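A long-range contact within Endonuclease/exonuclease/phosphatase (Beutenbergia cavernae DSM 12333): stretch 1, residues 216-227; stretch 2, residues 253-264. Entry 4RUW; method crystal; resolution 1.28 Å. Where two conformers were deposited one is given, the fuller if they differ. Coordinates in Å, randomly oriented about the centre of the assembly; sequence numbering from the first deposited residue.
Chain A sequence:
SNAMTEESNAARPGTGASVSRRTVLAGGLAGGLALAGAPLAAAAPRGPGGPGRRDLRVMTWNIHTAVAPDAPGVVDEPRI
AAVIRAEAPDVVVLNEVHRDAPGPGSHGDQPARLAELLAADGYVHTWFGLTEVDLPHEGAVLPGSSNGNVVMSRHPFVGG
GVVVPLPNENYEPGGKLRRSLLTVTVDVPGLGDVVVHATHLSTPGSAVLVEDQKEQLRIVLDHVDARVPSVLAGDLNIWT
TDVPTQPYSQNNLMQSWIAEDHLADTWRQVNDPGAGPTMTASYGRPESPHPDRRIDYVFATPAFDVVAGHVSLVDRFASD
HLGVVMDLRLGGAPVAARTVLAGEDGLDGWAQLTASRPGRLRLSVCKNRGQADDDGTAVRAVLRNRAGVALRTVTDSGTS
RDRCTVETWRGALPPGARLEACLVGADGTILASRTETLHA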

# COMPACT_ATOMS: atom_id res chain seq x y z
N GLN A 216 2.53 -11.34 -9.57
CA GLN A 216 1.79 -10.10 -9.79
C GLN A 216 2.55 -8.93 -9.19
O GLN A 216 2.71 -7.89 -9.83
CB GLN A 216 0.40 -10.21 -9.16
CG GLN A 216 -0.46 -11.27 -9.81
CD GLN A 216 -1.74 -11.57 -9.04
OE1 GLN A 216 -1.96 -11.08 -7.92
NE2 GLN A 216 -2.59 -12.37 -9.64
N LEU A 217 3.00 -9.09 -7.95
CA LEU A 217 3.70 -8.01 -7.28
C LEU A 217 5.00 -7.62 -8.00
O LEU A 217 5.33 -6.44 -8.07
CB LEU A 217 3.95 -8.35 -5.82
CG LEU A 217 4.62 -7.26 -4.98
CD1 LEU A 217 3.76 -5.99 -4.90
CD2 LEU A 217 4.93 -7.78 -3.61
N ARG A 218 5.74 -8.61 -8.50
CA ARG A 218 6.94 -8.33 -9.28
C ARG A 218 6.63 -7.37 -10.41
O ARG A 218 7.34 -6.40 -10.64
CB ARG A 218 7.50 -9.61 -9.89
CG ARG A 218 8.18 -10.51 -8.91
CD ARG A 218 9.55 -9.99 -8.48
NE ARG A 218 10.43 -11.12 -8.16
CZ ARG A 218 11.50 -11.03 -7.38
NH1 ARG A 218 12.24 -12.11 -7.11
NH2 ARG A 218 11.84 -9.87 -6.84
N ILE A 219 5.56 -7.67 -11.14
CA ILE A 219 5.19 -6.86 -12.30
C ILE A 219 4.78 -5.46 -11.84
O ILE A 219 5.21 -4.46 -12.42
CB ILE A 219 4.08 -7.53 -13.11
CG1 ILE A 219 4.62 -8.79 -13.77
CG2 ILE A 219 3.53 -6.58 -14.16
CD1 ILE A 219 3.56 -9.74 -14.22
N VAL A 220 3.98 -5.38 -10.79
CA VAL A 220 3.58 -4.08 -10.26
C VAL A 220 4.80 -3.24 -9.89
O VAL A 220 4.93 -2.08 -10.30
CB VAL A 220 2.67 -4.25 -9.04
CG1 VAL A 220 2.47 -2.94 -8.32
CG2 VAL A 220 1.33 -4.84 -9.48
N LEU A 221 5.73 -3.83 -9.14
CA LEU A 221 6.89 -3.08 -8.68
C LEU A 221 7.78 -2.63 -9.82
O LEU A 221 8.36 -1.55 -9.78
CB LEU A 221 7.69 -3.89 -7.66
CG LEU A 221 6.98 -4.14 -6.32
CD1 LEU A 221 7.83 -5.06 -5.45
CD2 LEU A 221 6.70 -2.82 -5.61
N ASP A 222 7.87 -3.45 -10.86
CA ASP A 222 8.70 -3.09 -12.00
C ASP A 222 8.11 -1.92 -12.79
O ASP A 222 8.78 -1.33 -13.61
CB ASP A 222 8.98 -4.32 -12.87
CG ASP A 222 9.93 -5.32 -12.19
OD1 ASP A 222 10.51 -4.98 -11.14
OD2 ASP A 222 10.11 -6.44 -12.72
N HIS A 223 6.84 -1.60 -12.51
CA HIS A 223 6.18 -0.45 -13.13
C HIS A 223 6.20 0.82 -12.28
O HIS A 223 5.71 1.86 -12.71
CB HIS A 223 4.73 -0.79 -13.51
CG HIS A 223 4.63 -1.62 -14.74
ND1 HIS A 223 4.85 -2.99 -14.75
CD2 HIS A 223 4.35 -1.29 -16.02
CE1 HIS A 223 4.72 -3.45 -15.98
NE2 HIS A 223 4.41 -2.44 -16.77
N VAL A 224 6.77 0.74 -11.08
CA VAL A 224 6.91 1.92 -10.23
C VAL A 224 8.29 2.54 -10.40
O VAL A 224 9.30 1.85 -10.31
CB VAL A 224 6.71 1.59 -8.74
CG1 VAL A 224 6.83 2.84 -7.91
CG2 VAL A 224 5.37 0.95 -8.52
N ASP A 225 8.32 3.84 -10.64
CA ASP A 225 9.57 4.58 -10.75
C ASP A 225 9.74 5.47 -9.52
O ASP A 225 9.12 6.52 -9.42
CB ASP A 225 9.55 5.42 -12.03
CG ASP A 225 10.82 6.23 -12.23
OD1 ASP A 225 11.78 6.06 -11.46
OD2 ASP A 225 10.85 7.03 -13.19
N ALA A 226 10.59 5.04 -8.59
CA ALA A 226 10.77 5.80 -7.35
C ALA A 226 11.49 7.14 -7.53
O ALA A 226 11.53 7.95 -6.61
CB ALA A 226 11.46 4.95 -6.30
N ARG A 227 12.04 7.37 -8.72
CA ARG A 227 12.70 8.64 -9.01
C ARG A 227 11.72 9.80 -9.16
O ARG A 227 12.12 10.96 -9.08
CB ARG A 227 13.55 8.53 -10.27
CG ARG A 227 14.66 7.50 -10.18
CD ARG A 227 15.31 7.28 -11.54
NE ARG A 227 14.35 6.79 -12.52
CZ ARG A 227 14.63 6.56 -13.80
NH1 ARG A 227 15.85 6.78 -14.27
NH2 ARG A 227 13.68 6.11 -14.62
N LEU A 253 8.82 -11.92 2.47
CA LEU A 253 9.55 -11.83 1.22
C LEU A 253 8.98 -10.70 0.35
O LEU A 253 9.72 -9.82 -0.11
CB LEU A 253 9.49 -13.17 0.49
CG LEU A 253 10.20 -13.23 -0.86
CD1 LEU A 253 11.70 -13.00 -0.70
CD2 LEU A 253 9.92 -14.57 -1.53
N MSE A 254 7.67 -10.68 0.14
CA MSE A 254 7.07 -9.66 -0.70
C MSE A 254 7.30 -8.26 -0.14
O MSE A 254 7.58 -7.32 -0.89
CB MSE A 254 5.59 -9.96 -0.91
CG MSE A 254 5.35 -11.07 -1.94
SE MSE A 254 3.49 -11.35 -2.44
CE MSE A 254 3.02 -12.68 -1.09
N GLN A 255 7.17 -8.10 1.18
CA GLN A 255 7.40 -6.79 1.77
C GLN A 255 8.86 -6.34 1.60
O GLN A 255 9.12 -5.15 1.42
CB GLN A 255 6.97 -6.76 3.24
CG GLN A 255 5.48 -7.02 3.42
CD GLN A 255 4.61 -5.80 3.15
OE1 GLN A 255 5.08 -4.66 3.15
NE2 GLN A 255 3.31 -6.03 2.94
N SER A 256 9.80 -7.27 1.63
CA SER A 256 11.20 -6.91 1.41
C SER A 256 11.38 -6.37 -0.01
O SER A 256 12.14 -5.43 -0.21
CB SER A 256 12.15 -8.09 1.69
OG SER A 256 12.16 -9.06 0.65
N TRP A 257 10.68 -6.94 -0.98
CA TRP A 257 10.78 -6.45 -2.36
C TRP A 257 10.25 -5.02 -2.47
O TRP A 257 10.82 -4.18 -3.17
CB TRP A 257 9.96 -7.31 -3.31
CG TRP A 257 10.40 -8.72 -3.46
CD1 TRP A 257 11.57 -9.28 -3.04
CD2 TRP A 257 9.65 -9.77 -4.07
NE1 TRP A 257 11.60 -10.62 -3.37
CE2 TRP A 257 10.43 -10.94 -4.00
CE3 TRP A 257 8.40 -9.83 -4.69
CZ2 TRP A 257 9.99 -12.16 -4.53
CZ3 TRP A 257 7.96 -11.04 -5.21
CH2 TRP A 257 8.75 -12.18 -5.12
N ILE A 258 9.15 -4.75 -1.80
CA ILE A 258 8.55 -3.41 -1.86
C ILE A 258 9.51 -2.39 -1.24
O ILE A 258 9.76 -1.32 -1.80
CB ILE A 258 7.18 -3.37 -1.14
CG1 ILE A 258 6.20 -4.34 -1.81
CG2 ILE A 258 6.62 -1.97 -1.16
CD1 ILE A 258 4.91 -4.57 -1.01
N ALA A 259 10.08 -2.74 -0.08
CA ALA A 259 11.00 -1.84 0.59
C ALA A 259 12.26 -1.61 -0.26
O ALA A 259 12.75 -0.48 -0.34
CB ALA A 259 11.37 -2.39 1.96
N GLU A 260 12.84 -2.73 -0.94
CA GLU A 260 14.02 -2.63 -1.82
C GLU A 260 13.79 -1.66 -2.95
O GLU A 260 14.73 -1.04 -3.45
CB GLU A 260 14.33 -3.98 -2.48
CG GLU A 260 14.80 -5.12 -1.59
CD GLU A 260 15.00 -6.40 -2.38
OE1 GLU A 260 14.60 -6.45 -3.56
OE2 GLU A 260 15.58 -7.36 -1.84
N ASP A 261 12.48 -1.51 -3.34
CA ASP A 261 12.14 -0.63 -4.44
C ASP A 261 11.83 0.81 -4.01
O ASP A 261 11.27 1.59 -4.78
CB ASP A 261 10.99 -1.22 -5.24
CG ASP A 261 11.48 -2.18 -6.30
OD1 ASP A 261 12.70 -2.49 -6.31
OD2 ASP A 261 10.66 -2.64 -7.11
N HIS A 262 12.22 1.14 -2.78
CA HIS A 262 12.19 2.51 -2.26
C HIS A 262 10.78 2.98 -1.96
O HIS A 262 10.52 4.18 -1.94
CB HIS A 262 12.86 3.51 -3.21
CG HIS A 262 14.17 3.03 -3.75
ND1 HIS A 262 15.31 2.95 -2.97
CD2 HIS A 262 14.52 2.59 -4.98
CE1 HIS A 262 16.30 2.49 -3.71
NE2 HIS A 262 15.86 2.26 -4.93
N LEU A 263 9.87 2.05 -1.70
CA LEU A 263 8.51 2.41 -1.35
C LEU A 263 8.32 2.30 0.15
O LEU A 263 8.75 1.32 0.75
CB LEU A 263 7.51 1.52 -2.08
CG LEU A 263 7.40 1.78 -3.59
CD1 LEU A 263 6.64 0.69 -4.29
CD2 LEU A 263 6.69 3.12 -3.80
N ALA A 264 7.65 3.29 0.74
CA ALA A 264 7.38 3.31 2.18
C ALA A 264 5.90 3.02 2.41
O ALA A 264 5.04 3.58 1.73
CB ALA A 264 7.74 4.66 2.77

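The contact between these two stretches is a parallel helix-helix packing held by apolar side chains and by one arginine laid flat on a tryptophan, with no hydrogen bond or salt bridge passing between them. It illustrates a general principle: neighbouring helices satisfy their backbone polar groups internally and meet through their side chains. The axes run almost exactly parallel, at 7°, and approach to 10.6 Å, a gap that leucine and tryptophan side chains can fill from both sides.

Two leucines one helical turn apart supply the first helix's apolar share. Leu-217 points toward the partner, and its CD2 reaches residues on successive turns of the partner helix, 3.5 Å from Met-254 CB and 4.1 Å from Ile-258 CG1. Met-254, a selenomethionine, makes its closest contact through CB, with CG and SE also within reach of Leu-217 CD2 and the end of the side chain leading away. Leu-221 has chi1 in the m well and chi2 in t. Both methyls of Leu-221 lie 4.1 Å from Ile-258 CG1; CD1 is also 3.8 Å from Trp-257 CB, and CD2 is 3.8 Å from Leu-263 CD1. A branched aliphatic residue suits such a place because it fills space in two directions without bringing a polar group that would need a partner.

At the exposed margin the chemistry changes. The CA-to-CB bond of Arg-218 points sideways, but two consecutive m rotamers bring the chain back over Trp-257. Its guanidinium stacks on the indole with the planes only 10° apart, and CZ sits 3.6 Å from the centroid of the six-membered ring, a cation-pi arrangement over the face. The CD methylene also lies over this ring, 4.0 Å from the same centroid, so the aliphatic part of the arginine adds a CH-pi contact. The flat cation can thus cover an aromatic surface while the residue as a whole remains exposed.

Beyond the helices the contact continues through loop residues. Val-224 CG1 extends the apolar strip to Leu-263 CD2 at 4.1 Å. Asp-261, the first residue after its helix to leave helical phi/psi, brings OD2 to 3.3 Å from Leu-221 CB, a van der Waals approach. Farther along, the chains come closer, with the CA atoms of Ala-226 and His-262 6.2 Å apart. The small side chain of Ala-226 fits this narrow spacing, its CB lying 3.7 Å from both Asp-261 O and His-262 CB. Altogether 594 Å² is buried, counting both sides.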